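Local coordinates for protein adenine phosphoribosyltransferase, putative (Trypanosoma brucei brucei, PDB 5VN4) that probably catalyses the joining of adenine to 5-phospho-alpha-D-ribose 1-diphosphate, giving AMP and diphosphate in the purine salvage pathway, at residues His83-Asp88 against Gly142-Asn147; Lys33-Tyr38 against Ala181-Leu186; Arg64-Phe69 against Phe92-Met97. All coordinates share one frame; numbering follows the deposited sequence. Where two conformers were deposited one is given.

Interaction 1. Residues His83-Asp88 against Gly142-Asn147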
ATOM      1  N   HIS A  83      -0.985 -13.655  11.108  1.00 16.44           N
ATOM      2  CA  HIS A  83      -0.353 -12.556  10.392  1.00 16.32           C
ATOM      3  C   HIS A  83      -0.844 -12.549   8.953  1.00 14.04           C
ATOM      4  O   HIS A  83      -1.083 -13.604   8.364  1.00 14.26           O
ATOM      5  CB  HIS A  83       1.171 -12.727  10.304  1.00 17.26           C
ATOM      6  CG  HIS A  83       1.865 -12.777  11.625  1.00 16.76           C
ATOM      7  ND1 HIS A  83       1.812 -13.878  12.451  1.00 17.89           N
ATOM      8  CD2 HIS A  83       2.655 -11.872  12.246  1.00 16.99           C
ATOM      9  CE1 HIS A  83       2.522 -13.637  13.539  1.00 17.61           C
ATOM     10  NE2 HIS A  83       3.049 -12.431  13.436  1.00 17.96           N
ATOM     11  N   ILE A  84      -0.964 -11.349   8.387  1.00 13.56           N
ATOM     12  CA  ILE A  84      -1.108 -11.165   6.946  1.00 13.32           C
ATOM     13  C   ILE A  84       0.160 -10.497   6.438  1.00 13.41           C
ATOM     14  O   ILE A  84       0.591  -9.473   6.985  1.00 14.09           O
ATOM     15  CB  ILE A  84      -2.352 -10.327   6.600  1.00 14.04           C
ATOM     16  CG1 ILE A  84      -3.619 -11.078   7.035  1.00 16.63           C
ATOM     17  CG2 ILE A  84      -2.372  -9.965   5.106  1.00 14.19           C
ATOM     18  CD1 ILE A  84      -4.868 -10.292   6.855  1.00 17.54           C
ATOM     19  N   LEU A  85       0.772 -11.094   5.415  1.00 12.98           N
ATOM     20  CA  LEU A  85       1.986 -10.588   4.782  1.00 11.83           C
ATOM     21  C   LEU A  85       1.594 -10.113   3.393  1.00 11.29           C
ATOM     22  O   LEU A  85       1.047 -10.899   2.614  1.00 12.50           O
ATOM     23  CB  LEU A  85       3.016 -11.712   4.649  1.00 13.51           C
ATOM     24  CG  LEU A  85       3.907 -12.029   5.857  1.00 14.88           C
ATOM     25  CD1 LEU A  85       3.092 -12.312   7.108  1.00 15.98           C
ATOM     26  CD2 LEU A  85       4.795 -13.217   5.514  1.00 17.59           C
ATOM     27  N   GLY A  86       1.857  -8.846   3.081  1.00 10.99           N
ATOM     28  CA  GLY A  86       1.466  -8.273   1.805  1.00 10.89           C
ATOM     29  C   GLY A  86       2.634  -7.668   1.051  1.00 10.16           C
ATOM     30  O   GLY A  86       3.564  -7.122   1.649  1.00 11.65           O
ATOM     31  N   PHE A  87       2.563  -7.746  -0.281  1.00 10.97           N
ATOM     32  CA  PHE A  87       3.665  -7.324  -1.141  1.00 10.72           C
ATOM     33  C   PHE A  87       3.605  -5.842  -1.502  1.00 11.06           C
ATOM     34  O   PHE A  87       2.564  -5.327  -1.920  1.00 11.75           O
ATOM     35  CB  PHE A  87       3.669  -8.118  -2.441  1.00 11.47           C
ATOM     36  CG  PHE A  87       3.993  -9.563  -2.277  1.00 11.50           C
ATOM     37  CD1 PHE A  87       5.312 -10.003  -2.302  1.00 12.32           C
ATOM     38  CD2 PHE A  87       2.982 -10.492  -2.112  1.00 12.01           C
ATOM     39  CE1 PHE A  87       5.607 -11.348  -2.177  1.00 12.52           C
ATOM     40  CE2 PHE A  87       3.277 -11.842  -1.973  1.00 12.72           C
ATOM     41  CZ  PHE A  87       4.588 -12.265  -2.016  1.00 13.12           C
ATOM     42  N   ASP A  88       4.744  -5.180  -1.351  1.00 11.82           N
ATOM     43  CA  ASP A  88       4.995  -3.871  -1.938  0.86 12.88           C
ATOM     44  C   ASP A  88       4.801  -3.983  -3.450  1.00 12.19           C
ATOM     45  O   ASP A  88       5.337  -4.908  -4.066  1.00 13.68           O
ATOM     46  CB  ASP A  88       6.471  -3.602  -1.635  0.86 17.25           C
ATOM     47  CG  ASP A  88       6.849  -2.149  -1.657  0.86 20.80           C
ATOM     48  OD1 ASP A  88       6.014  -1.283  -2.010  0.86 21.69           O
ATOM     49  OD2 ASP A  88       8.030  -1.895  -1.301  0.86 22.69           O
ATOM     50  N   GLY A 142      11.965 -11.424  12.641  1.00 18.95           N
ATOM     51  CA  GLY A 142      11.246 -11.297  13.888  1.00 20.56           C
ATOM     52  C   GLY A 142       9.814 -10.830  13.760  1.00 20.76           C
ATOM     53  O   GLY A 142       9.123 -10.717  14.783  1.00 23.11           O
ATOM     54  N   SER A 143       9.343 -10.547  12.545  1.00 19.74           N
ATOM     55  CA  SER A 143       7.954 -10.143  12.357  1.00 18.86           C
ATOM     56  C   SER A 143       6.986 -11.314  12.442  1.00 17.85           C
ATOM     57  O   SER A 143       5.799 -11.102  12.710  1.00 18.54           O
ATOM     58  CB  SER A 143       7.791  -9.390  11.035  1.00 19.61           C
ATOM     59  OG  SER A 143       8.309 -10.142   9.949  1.00 19.72           O
ATOM     60  N   PHE A 144       7.463 -12.533  12.201  1.00 17.92           N
ATOM     61  CA  PHE A 144       6.678 -13.747  12.377  1.00 17.70           C
ATOM     62  C   PHE A 144       7.678 -14.881  12.568  1.00 18.60           C
ATOM     63  O   PHE A 144       8.883 -14.697  12.376  1.00 19.02           O
ATOM     64  CB  PHE A 144       5.731 -13.975  11.188  1.00 17.39           C
ATOM     65  CG  PHE A 144       6.443 -14.256   9.899  1.00 16.77           C
ATOM     66  CD1 PHE A 144       7.020 -13.230   9.173  1.00 16.71           C
ATOM     67  CD2 PHE A 144       6.569 -15.555   9.436  1.00 17.36           C
ATOM     68  CE1 PHE A 144       7.692 -13.490   7.998  1.00 17.59           C
ATOM     69  CE2 PHE A 144       7.233 -15.816   8.254  1.00 18.22           C
ATOM     70  CZ  PHE A 144       7.804 -14.788   7.544  1.00 18.02           C
ATOM     71  N   ASP A 145       7.184 -16.050  12.971  1.00 18.69           N
ATOM     72  CA  ASP A 145       8.110 -17.137  13.307  1.00 19.21           C
ATOM     73  C   ASP A 145       7.456 -18.487  13.027  1.00 18.73           C
ATOM     74  O   ASP A 145       6.396 -18.569  12.399  1.00 18.88           O
ATOM     75  CB  ASP A 145       8.673 -16.977  14.731  1.00 19.76           C
ATOM     76  CG  ASP A 145       7.646 -17.258  15.827  1.00 21.18           C
ATOM     77  OD1 ASP A 145       6.539 -17.763  15.554  1.00 20.84           O
ATOM     78  OD2 ASP A 145       7.962 -16.970  16.998  1.00 24.33           O
ATOM     79  N   LYS A 146       8.096 -19.560  13.504  1.00 18.74           N
ATOM     80  CA  LYS A 146       7.645 -20.901  13.150  1.00 21.06           C
ATOM     81  C   LYS A 146       6.276 -21.240  13.722  1.00 21.26           C
ATOM     82  O   LYS A 146       5.639 -22.187  13.250  1.00 22.66           O
ATOM     83  CB  LYS A 146       8.691 -21.953  13.546  1.00 23.65           C
ATOM     84  CG  LYS A 146       9.107 -21.926  15.003  1.00 26.97           C
ATOM     85  CD  LYS A 146      10.228 -22.925  15.265  1.00 30.14           C
ATOM     86  CE  LYS A 146      10.664 -22.884  16.708  1.00 33.14           C
ATOM     87  NZ  LYS A 146       9.527 -23.228  17.596  1.00 34.45           N
ATOM     88  N   ASN A 147       5.804 -20.489  14.710  1.00 20.67           N
ATOM     89  CA  ASN A 147       4.490 -20.721  15.287  1.00 20.75           C
ATOM     90  C   ASN A 147       3.409 -19.872  14.638  1.00 20.80           C
ATOM     91  O   ASN A 147       2.253 -19.912  15.074  1.00 22.46           O
ATOM     92  CB  ASN A 147       4.546 -20.506  16.803  1.00 21.89           C
ATOM     93  CG  ASN A 147       5.428 -21.529  17.485  1.00 22.81           C
ATOM     94  OD1 ASN A 147       5.317 -22.722  17.216  1.00 24.25           O
ATOM     95  ND2 ASN A 147       6.333 -21.069  18.337  1.00 22.75           N
TER
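Phe144 lies against His83 and Leu85, two residues on one side of a strand in the phosphoribosyltransferase fold. Strand 83-87 runs parallel to both strand 106-109 and strand 149-153 in the central sheet, while residues 142-147 belong to the connection between strands 138-140 and 149-153. Two CH-pi contacts make the tight part. In the first, the CB methylene of Phe144 sits almost centrally over one face of the His83 imidazole, 3.8 Å from the ring centroid and only 8° off the normal. In the second, the roles change: Phe144 supplies the ring, and Leu85 places its CD2 methyl over one face, offset toward the rim, 3.8 Å from Phe144 CE1 and 4.0 Å from Phe144 CZ. With Phe144 CG between its backbone N and carbonyl carbon (chi1 66°), the ring turns one face to the leucine methyl, and the two side chains meet at about a right angle. Cys173 and Ala175 also touch Phe144, and Val170 of helix 161-172 packs on Leu85. No hydrogen bond joins the segments: His83 NE2 comes within 3.1 Å of Ser143 O, but the geometry is too bent for a hydrogen bond. The Ser143 hydroxyl instead bonds to Arg140 O. At its other end, beyond the strand, residues 83-88 reach Asp88, which touches the bound pyrophosphate. Past Phe144 the contact gives way to solvent: Asp145, Lys146 and Asn147 are exposed and scarcely touch the strand. The loop is braced there from within by an Asx turn, in which Asn147 N donates to Asp145 OD1 over 2.9 Å, with an N-H...O angle of 148°.

Interaction 2. Residues Lys33-Tyr38 against Ala181-Leu186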
ATOM      1  N   LYS A  33     -17.873  -4.608 -13.655  1.00 12.35           N
ATOM      2  CA  LYS A  33     -18.241  -3.258 -14.056  1.00 13.29           C
ATOM      3  C   LYS A  33     -17.158  -2.225 -13.775  1.00 14.02           C
ATOM      4  O   LYS A  33     -17.255  -1.103 -14.282  1.00 18.38           O
ATOM      5  CB  LYS A  33     -19.561  -2.857 -13.390  1.00 15.57           C
ATOM      6  CG  LYS A  33     -20.705  -3.753 -13.829  1.00 19.89           C
ATOM      7  CD  LYS A  33     -22.027  -3.415 -13.175  1.00 24.30           C
ATOM      8  CE  LYS A  33     -23.097  -4.404 -13.629  1.00 26.84           C
ATOM      9  NZ  LYS A  33     -22.691  -5.815 -13.350  1.00 28.60           N
ATOM     10  N   VAL A  34     -16.121  -2.572 -13.011  1.00 12.28           N
ATOM     11  CA  VAL A  34     -15.132  -1.580 -12.613  0.59 13.14           C
ATOM     12  C   VAL A  34     -13.721  -1.926 -13.057  1.00 11.22           C
ATOM     13  O   VAL A  34     -12.939  -1.015 -13.350  1.00 11.59           O
ATOM     14  CB  VAL A  34     -15.185  -1.246 -11.110  0.59 16.71           C
ATOM     15  CG1 VAL A  34     -16.510  -0.587 -10.762  0.59 19.15           C
ATOM     16  CG2 VAL A  34     -14.963  -2.485 -10.289  0.59 16.56           C
ATOM     17  N   TYR A  35     -13.365  -3.211 -13.141  1.00 11.03           N
ATOM     18  CA  TYR A  35     -12.003  -3.559 -13.541  1.00 11.16           C
ATOM     19  C   TYR A  35     -11.823  -3.212 -15.015  1.00 12.78           C
ATOM     20  O   TYR A  35     -12.636  -3.606 -15.859  1.00 16.45           O
ATOM     21  CB  TYR A  35     -11.723  -5.042 -13.288  1.00 12.34           C
ATOM     22  CG  TYR A  35     -10.481  -5.364 -12.446  1.00 10.35           C
ATOM     23  CD1 TYR A  35      -9.343  -4.561 -12.463  1.00 10.57           C
ATOM     24  CD2 TYR A  35     -10.457  -6.496 -11.639  1.00 11.02           C
ATOM     25  CE1 TYR A  35      -8.214  -4.887 -11.701  1.00 10.40           C
ATOM     26  CE2 TYR A  35      -9.351  -6.818 -10.873  1.00 11.48           C
ATOM     27  CZ  TYR A  35      -8.235  -6.013 -10.901  1.00 10.77           C
ATOM     28  OH  TYR A  35      -7.154  -6.374 -10.126  1.00 12.46           O
ATOM     29  N   LYS A  36     -10.813  -2.407 -15.311  1.00 11.11           N
ATOM     30  CA  LYS A  36     -10.448  -2.080 -16.682  1.00 11.73           C
ATOM     31  C   LYS A  36      -9.040  -2.575 -16.970  1.00 11.33           C
ATOM     32  O   LYS A  36      -8.173  -2.619 -16.086  1.00 12.44           O
ATOM     33  CB  LYS A  36     -10.481  -0.568 -16.929  1.00 13.37           C
ATOM     34  CG  LYS A  36     -11.778   0.110 -16.553  1.00 15.00           C
ATOM     35  CD  LYS A  36     -12.951  -0.444 -17.345  1.00 17.40           C
ATOM     36  CE  LYS A  36     -14.256   0.191 -16.896  1.00 20.46           C
ATOM     37  NZ  LYS A  36     -15.424  -0.450 -17.554  1.00 22.50           N
ATOM     38  N   TRP A  37      -8.808  -2.928 -18.224  1.00 11.60           N
ATOM     39  CA  TRP A  37      -7.472  -3.272 -18.671  1.00 11.92           C
ATOM     40  C   TRP A  37      -6.980  -2.259 -19.692  1.00 11.22           C
ATOM     41  O   TRP A  37      -7.766  -1.613 -20.395  1.00 11.89           O
ATOM     42  CB  TRP A  37      -7.399  -4.689 -19.246  1.00 12.59           C
ATOM     43  CG  TRP A  37      -8.241  -4.912 -20.473  1.00 14.23           C
ATOM     44  CD1 TRP A  37      -9.531  -5.356 -20.510  1.00 15.30           C
ATOM     45  CD2 TRP A  37      -7.849  -4.705 -21.838  1.00 14.73           C
ATOM     46  NE1 TRP A  37      -9.970  -5.432 -21.810  1.00 16.18           N
ATOM     47  CE2 TRP A  37      -8.954  -5.046 -22.646  1.00 15.44           C
ATOM     48  CE3 TRP A  37      -6.672  -4.273 -22.456  1.00 14.21           C
ATOM     49  CZ2 TRP A  37      -8.920  -4.960 -24.038  1.00 16.06           C
ATOM     50  CZ3 TRP A  37      -6.640  -4.194 -23.849  1.00 15.31           C
ATOM     51  CH2 TRP A  37      -7.757  -4.536 -24.618  1.00 16.82           C
ATOM     52  N   TYR A  38      -5.663  -2.130 -19.770  1.00 10.63           N
ATOM     53  CA  TYR A  38      -5.031  -1.177 -20.662  1.00 10.92           C
ATOM     54  C   TYR A  38      -4.056  -1.910 -21.567  1.00 10.86           C
ATOM     55  O   TYR A  38      -3.357  -2.833 -21.133  1.00 11.23           O
ATOM     56  CB  TYR A  38      -4.321  -0.088 -19.846  1.00 10.87           C
ATOM     57  CG  TYR A  38      -5.285   0.708 -18.991  1.00 10.20           C
ATOM     58  CD1 TYR A  38      -5.757   0.203 -17.778  1.00 10.65           C
ATOM     59  CD2 TYR A  38      -5.765   1.947 -19.417  1.00 11.06           C
ATOM     60  CE1 TYR A  38      -6.659   0.913 -17.013  1.00 11.20           C
ATOM     61  CE2 TYR A  38      -6.659   2.678 -18.643  1.00 11.26           C
ATOM     62  CZ  TYR A  38      -7.099   2.152 -17.439  1.00 11.17           C
ATOM     63  OH  TYR A  38      -8.000   2.848 -16.659  1.00 13.64           O
ATOM     64  N   ALA A 181      -3.699 -15.149  -1.225  1.00 11.05           N
ATOM     65  CA  ALA A 181      -4.894 -14.366  -1.534  1.00 11.33           C
ATOM     66  C   ALA A 181      -4.588 -13.273  -2.551  1.00 10.69           C
ATOM     67  O   ALA A 181      -3.535 -12.631  -2.496  1.00 10.92           O
ATOM     68  CB  ALA A 181      -5.463 -13.699  -0.274  1.00 11.76           C
ATOM     69  N   GLY A 182      -5.539 -13.034  -3.455  1.00 10.72           N
ATOM     70  CA  GLY A 182      -5.444 -11.919  -4.379  1.00 10.68           C
ATOM     71  C   GLY A 182      -6.814 -11.532  -4.893  1.00  9.60           C
ATOM     72  O   GLY A 182      -7.822 -12.168  -4.578  1.00 10.48           O
ATOM     73  N   ILE A 183      -6.847 -10.481  -5.714  1.00  9.62           N
ATOM     74  CA  ILE A 183      -8.104 -10.095  -6.347  1.00  9.61           C
ATOM     75  C   ILE A 183      -8.217 -10.507  -7.812  1.00  9.74           C
ATOM     76  O   ILE A 183      -9.342 -10.575  -8.332  1.00 10.76           O
ATOM     77  CB  ILE A 183      -8.478  -8.609  -6.140  1.00 11.23           C
ATOM     78  CG1 ILE A 183      -7.423  -7.669  -6.743  1.00 11.12           C
ATOM     79  CG2 ILE A 183      -8.715  -8.342  -4.657  1.00 12.37           C
ATOM     80  CD1 ILE A 183      -7.859  -6.206  -6.751  1.00 11.82           C
ATOM     81  N   LEU A 184      -7.100 -10.811  -8.481  1.00  9.87           N
ATOM     82  CA  LEU A 184      -7.118 -11.184  -9.894  1.00  9.47           C
ATOM     83  C   LEU A 184      -6.092 -12.281 -10.126  1.00  9.99           C
ATOM     84  O   LEU A 184      -4.898 -12.078  -9.890  1.00 10.39           O
ATOM     85  CB  LEU A 184      -6.806  -9.970 -10.777  1.00 10.62           C
ATOM     86  CG  LEU A 184      -6.684 -10.261 -12.271  1.00 10.80           C
ATOM     87  CD1 LEU A 184      -7.984 -10.792 -12.849  1.00 12.04           C
ATOM     88  CD2 LEU A 184      -6.260  -9.012 -12.995  1.00 13.16           C
ATOM     89  N   GLY A 185      -6.558 -13.436 -10.587  1.00  9.85           N
ATOM     90  CA  GLY A 185      -5.673 -14.534 -10.929  1.00 10.63           C
ATOM     91  C   GLY A 185      -5.761 -14.810 -12.411  1.00 11.18           C
ATOM     92  O   GLY A 185      -6.863 -14.989 -12.942  1.00 12.21           O
ATOM     93  N   LEU A 186      -4.626 -14.809 -13.108  1.00 10.32           N
ATOM     94  CA  LEU A 186      -4.621 -15.091 -14.544  1.00 11.04           C
ATOM     95  C   LEU A 186      -4.351 -16.584 -14.666  1.00 11.37           C
ATOM     96  O   LEU A 186      -3.205 -17.031 -14.748  1.00 11.09           O
ATOM     97  CB  LEU A 186      -3.578 -14.237 -15.252  1.00 12.03           C
ATOM     98  CG  LEU A 186      -3.737 -12.722 -15.025  1.00 12.93           C
ATOM     99  CD1 LEU A 186      -2.644 -11.942 -15.721  1.00 14.57           C
ATOM    100  CD2 LEU A 186      -5.109 -12.238 -15.470  1.00 14.38           C
TER
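The contact of Tyr35 with Ile183 and Leu184 is buried, largely apolar packing, without hydrogen bonds between the segments, and it lies where the chain between helix 26-34 and strand 37-38 meets the end of strand 176-182 in the phosphoribosyltransferase fold, close to the adenine pocket. All of it on the first segment is the work of one residue. Tyr35 reaches across with the far end of its ring, its chi1 of -126° lying well away from a staggered value. Its OH atom arrives where the two aliphatic side chains adjoin. On the Ile183 side, Tyr35 OH is 3.5 Å from Ile183 CD1 and 3.6 Å from Ile183 CG1. On the Leu184 side, Tyr35 OH lies 3.7 Å from Leu184 CB, while Tyr35 CE2 stands 4.1 Å from that CB. Leu184 CG is anti to the backbone N (chi1 175°), which brings the Leu184 CD2 methyl to 4.2 Å from Tyr35 CZ. Ile183 marks the corner where the chain leaves strand 176-182 for strand 184-185; the corner residue and the one after it both meet the tyrosine. Leu184 is about 5 Å from the bound adenine at its side chain, and Leu186, two residues on, touches the base itself. Around the contact, Ile56 of helix 54-57 packs on both Tyr35 and Ile183, and Ile66 of helix 60-75 adjoins Ile183. Ala51, an adenine-binding residue on strand 50-51, touches Tyr35 and Leu184, and its strand pairs antiparallel with strand 37-38.

Interaction 3. Residues Arg64-Phe69 against Phe92-Met97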
ATOM      1  N   ARG A  64     -14.908  -2.578  -0.124  1.00 11.39           N
ATOM      2  CA  ARG A  64     -15.621  -3.156   1.009  1.00 13.81           C
ATOM      3  C   ARG A  64     -15.947  -4.627   0.768  1.00 13.27           C
ATOM      4  O   ARG A  64     -15.884  -5.440   1.695  1.00 13.92           O
ATOM      5  CB  ARG A  64     -16.891  -2.352   1.278  1.00 16.61           C
ATOM      6  CG  ARG A  64     -17.630  -2.741   2.550  1.00 21.53           C
ATOM      7  CD  ARG A  64     -18.768  -1.767   2.822  1.00 24.84           C
ATOM      8  NE  ARG A  64     -18.301  -0.387   2.694  1.00 27.75           N
ATOM      9  CZ  ARG A  64     -18.659   0.445   1.720  1.00 30.55           C
ATOM     10  NH1 ARG A  64     -19.522   0.059   0.788  1.00 30.98           N
ATOM     11  NH2 ARG A  64     -18.161   1.672   1.687  1.00 31.66           N
ATOM     12  N   GLY A  65     -16.303  -4.992  -0.470  1.00 12.36           N
ATOM     13  CA  GLY A  65     -16.572  -6.392  -0.759  1.00 13.03           C
ATOM     14  C   GLY A  65     -15.334  -7.259  -0.616  1.00 12.57           C
ATOM     15  O   GLY A  65     -15.407  -8.377  -0.094  1.00 13.29           O
ATOM     16  N   ILE A  66     -14.179  -6.750  -1.062  1.00 11.49           N
ATOM     17  CA  ILE A  66     -12.912  -7.459  -0.873  1.00 11.43           C
ATOM     18  C   ILE A  66     -12.627  -7.638   0.611  1.00 12.16           C
ATOM     19  O   ILE A  66     -12.314  -8.741   1.082  1.00 13.12           O
ATOM     20  CB  ILE A  66     -11.764  -6.696  -1.564  1.00 11.55           C
ATOM     21  CG1 ILE A  66     -11.953  -6.635  -3.078  1.00 11.39           C
ATOM     22  CG2 ILE A  66     -10.405  -7.311  -1.201  1.00 13.10           C
ATOM     23  CD1 ILE A  66     -11.102  -5.557  -3.719  1.00 11.04           C
ATOM     24  N   ARG A  67     -12.676  -6.534   1.360  1.00 12.45           N
ATOM     25  CA  ARG A  67     -12.436  -6.580   2.796  1.00 13.28           C
ATOM     26  C   ARG A  67     -13.370  -7.579   3.464  1.00 13.65           C
ATOM     27  O   ARG A  67     -12.930  -8.455   4.222  1.00 14.98           O
ATOM     28  CB  ARG A  67     -12.645  -5.177   3.374  1.00 14.42           C
ATOM     29  CG  ARG A  67     -12.204  -4.990   4.818  1.00 16.60           C
ATOM     30  CD  ARG A  67     -13.314  -5.204   5.851  1.00 21.12           C
ATOM     31  NE  ARG A  67     -14.601  -4.592   5.520  1.00 22.02           N
ATOM     32  CZ  ARG A  67     -14.978  -3.353   5.840  1.00 23.57           C
ATOM     33  NH1 ARG A  67     -14.157  -2.529   6.480  1.00 22.61           N
ATOM     34  NH2 ARG A  67     -16.190  -2.937   5.501  1.00 25.21           N
ATOM     35  N   ASP A  68     -14.670  -7.465   3.185  1.00 13.77           N
ATOM     36  CA  ASP A  68     -15.651  -8.314   3.853  1.00 15.44           C
ATOM     37  C   ASP A  68     -15.431  -9.778   3.513  1.00 14.66           C
ATOM     38  O   ASP A  68     -15.558 -10.648   4.381  1.00 15.76           O
ATOM     39  CB  ASP A  68     -17.068  -7.891   3.462  1.00 17.70           C
ATOM     40  CG  ASP A  68     -17.488  -6.563   4.072  1.00 20.54           C
ATOM     41  OD1 ASP A  68     -16.794  -6.058   4.977  1.00 21.69           O
ATOM     42  OD2 ASP A  68     -18.527  -6.023   3.636  1.00 23.10           O
ATOM     43  N   PHE A  69     -15.108 -10.070   2.251  1.00 14.06           N
ATOM     44  CA  PHE A  69     -14.883 -11.457   1.854  1.00 13.94           C
ATOM     45  C   PHE A  69     -13.764 -12.088   2.673  1.00 14.15           C
ATOM     46  O   PHE A  69     -13.935 -13.167   3.259  1.00 14.66           O
ATOM     47  CB  PHE A  69     -14.558 -11.556   0.362  1.00 14.03           C
ATOM     48  CG  PHE A  69     -14.311 -12.969  -0.079  1.00 13.45           C
ATOM     49  CD1 PHE A  69     -15.369 -13.776  -0.469  1.00 14.86           C
ATOM     50  CD2 PHE A  69     -13.037 -13.516  -0.038  1.00 13.19           C
ATOM     51  CE1 PHE A  69     -15.164 -15.097  -0.833  1.00 14.75           C
ATOM     52  CE2 PHE A  69     -12.826 -14.837  -0.396  1.00 13.39           C
ATOM     53  CZ  PHE A  69     -13.892 -15.626  -0.801  1.00 13.99           C
ATOM     54  N   PHE A  92      -0.038  -3.803  -0.507  1.00 10.65           N
ATOM     55  CA  PHE A  92      -0.213  -2.858   0.593  1.00 10.30           C
ATOM     56  C   PHE A  92      -1.602  -2.241   0.595  1.00 10.46           C
ATOM     57  O   PHE A  92      -2.073  -1.795   1.644  1.00 11.55           O
ATOM     58  CB  PHE A  92       0.794  -1.711   0.459  1.00 11.00           C
ATOM     59  CG  PHE A  92       2.219  -2.064   0.833  1.00 11.34           C
ATOM     60  CD1 PHE A  92       2.610  -3.361   1.152  1.00 11.26           C
ATOM     61  CD2 PHE A  92       3.171  -1.058   0.876  1.00 12.69           C
ATOM     62  CE1 PHE A  92       3.925  -3.635   1.515  1.00 12.00           C
ATOM     63  CE2 PHE A  92       4.485  -1.324   1.234  1.00 13.61           C
ATOM     64  CZ  PHE A  92       4.867  -2.618   1.550  1.00 12.59           C
ATOM     65  N   LEU A  93      -2.253  -2.169  -0.569  1.00 10.51           N
ATOM     66  CA  LEU A  93      -3.569  -1.549  -0.691  1.00 10.14           C
ATOM     67  C   LEU A  93      -4.686  -2.416  -0.131  1.00  9.75           C
ATOM     68  O   LEU A  93      -5.776  -1.897   0.151  1.00 11.70           O
ATOM     69  CB  LEU A  93      -3.867  -1.285  -2.165  1.00 10.54           C
ATOM     70  CG  LEU A  93      -2.949  -0.268  -2.844  1.00 10.63           C
ATOM     71  CD1 LEU A  93      -3.028  -0.379  -4.360  1.00 10.68           C
ATOM     72  CD2 LEU A  93      -3.326   1.142  -2.392  1.00 11.37           C
ATOM     73  N   LEU A  94      -4.442  -3.714   0.037  1.00 10.78           N
ATOM     74  CA  LEU A  94      -5.484  -4.674   0.371  1.00 11.30           C
ATOM     75  C   LEU A  94      -5.329  -5.282   1.757  1.00 11.90           C
ATOM     76  O   LEU A  94      -6.327  -5.513   2.437  1.00 12.64           O
ATOM     77  CB  LEU A  94      -5.515  -5.800  -0.676  1.00 12.31           C
ATOM     78  CG  LEU A  94      -5.673  -5.359  -2.133  1.00 12.85           C
ATOM     79  CD1 LEU A  94      -5.540  -6.553  -3.084  1.00 14.78           C
ATOM     80  CD2 LEU A  94      -7.001  -4.636  -2.335  1.00 13.27           C
ATOM     81  N   GLY A  95      -4.103  -5.581   2.185  1.00 11.89           N
ATOM     82  CA  GLY A  95      -3.871  -6.273   3.436  1.00 12.48           C
ATOM     83  C   GLY A  95      -4.315  -5.545   4.695  1.00 12.43           C
ATOM     84  O   GLY A  95      -4.998  -6.122   5.549  1.00 12.32           O
ATOM     85  N   PRO A  96      -3.922  -4.273   4.853  1.00 12.65           N
ATOM     86  CA  PRO A  96      -4.213  -3.585   6.125  1.00 12.49           C
ATOM     87  C   PRO A  96      -5.684  -3.524   6.494  1.00 12.46           C
ATOM     88  O   PRO A  96      -6.018  -3.698   7.674  1.00 14.14           O
ATOM     89  CB  PRO A  96      -3.600  -2.195   5.916  1.00 12.80           C
ATOM     90  CG  PRO A  96      -2.457  -2.448   4.998  1.00 13.17           C
ATOM     91  CD  PRO A  96      -2.986  -3.487   4.030  1.00 13.10           C
ATOM     92  N   MET A  97      -6.580  -3.282   5.534  1.00 12.99           N
ATOM     93  CA  MET A  97      -7.996  -3.190   5.889  1.00 13.70           C
ATOM     94  C   MET A  97      -8.547  -4.532   6.353  1.00 13.55           C
ATOM     95  O   MET A  97      -9.515  -4.567   7.119  1.00 15.71           O
ATOM     96  CB  MET A  97      -8.817  -2.631   4.726  1.00 14.71           C
ATOM     97  CG  MET A  97      -8.945  -3.575   3.527  1.00 14.64           C
ATOM     98  SD  MET A  97      -9.711  -2.733   2.130  1.00 14.45           S
ATOM     99  CE  MET A  97      -9.653  -4.043   0.914  1.00 14.37           C
TER
HETATM  100  O   HOH W   1     -11.424  -2.606   7.412  1.00 24.49           O
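Met97 slants across Ile66 and Arg67 where two helices of the phosphoribosyltransferase fold meet: helix 60-75 and the first turn of helix 95-102, the helix of a beta-alpha-beta crossover between parallel strands 83-87 and 106-109. Apolar packing carries most of the contact. The methionine CG stands between its backbone N and carbonyl carbon (chi1 70°), and from there the chain runs extended to the CE methyl, and Met97 CE lies 4.0 Å from Ile66 CG2. Part-way along, Met97 CG rests 3.8 Å from Arg67 CG, so the aliphatic stem of the arginine covers the thioether chain. A looser apolar contact joins Ile66 CD1 to Leu94 CD2 at 4.4 Å. Ile56 and Leu211 also pack on Ile66. Ionic bonds act on the other end of Arg67. Bent at chi2 (-93°) and again at chi3, the chain turns its guanidinium to the next residue of its own helix, where Arg67 NE donates to Asp68 OD1 in a salt bridge of 2.7 Å; Arg67 NH2 adds a weak bond to the same oxygen. NE meets the anti side of Asp68 OD1, 35° out of the carboxylate plane. Arg67 NH1 forms a salt bridge with Glu101 of the second subunit, and Met97 packs on Val100 of that subunit, so the helix pair is part of the dimer interface. The nearby pair of acids would probably stabilise the arginine's positive charge. Between the helices the polar link passes through water, which lies in plane at the guanidinium edge: it accepts from Arg67 NH1 at 2.9 Å and donates to Met97 O at 2.8 Å.

From the N terminus, residues 33-38 come first and wait until 181-186 for their partner, so interaction 2 closes the widest loop and both other contacts nest inside it. Interaction 3 closes the loop from 64-69 to 92-97, tying two helices; interaction 1 closes that from 83-88 to 142-147, tying a sheet strand to a loop, and the two cross. Strand 83-87 lies between the two helices of interaction 3 in sequence, and Gly86 O, 3.5 Å from Phe92 CE1, brings interactions 1 and 3 into touch. Ile183 CG2 packs 3.8 Å from Ile66 CD1, joining interactions 2 and 3. Interactions 1 and 2 reach the same sheet, their centres 25 Å apart.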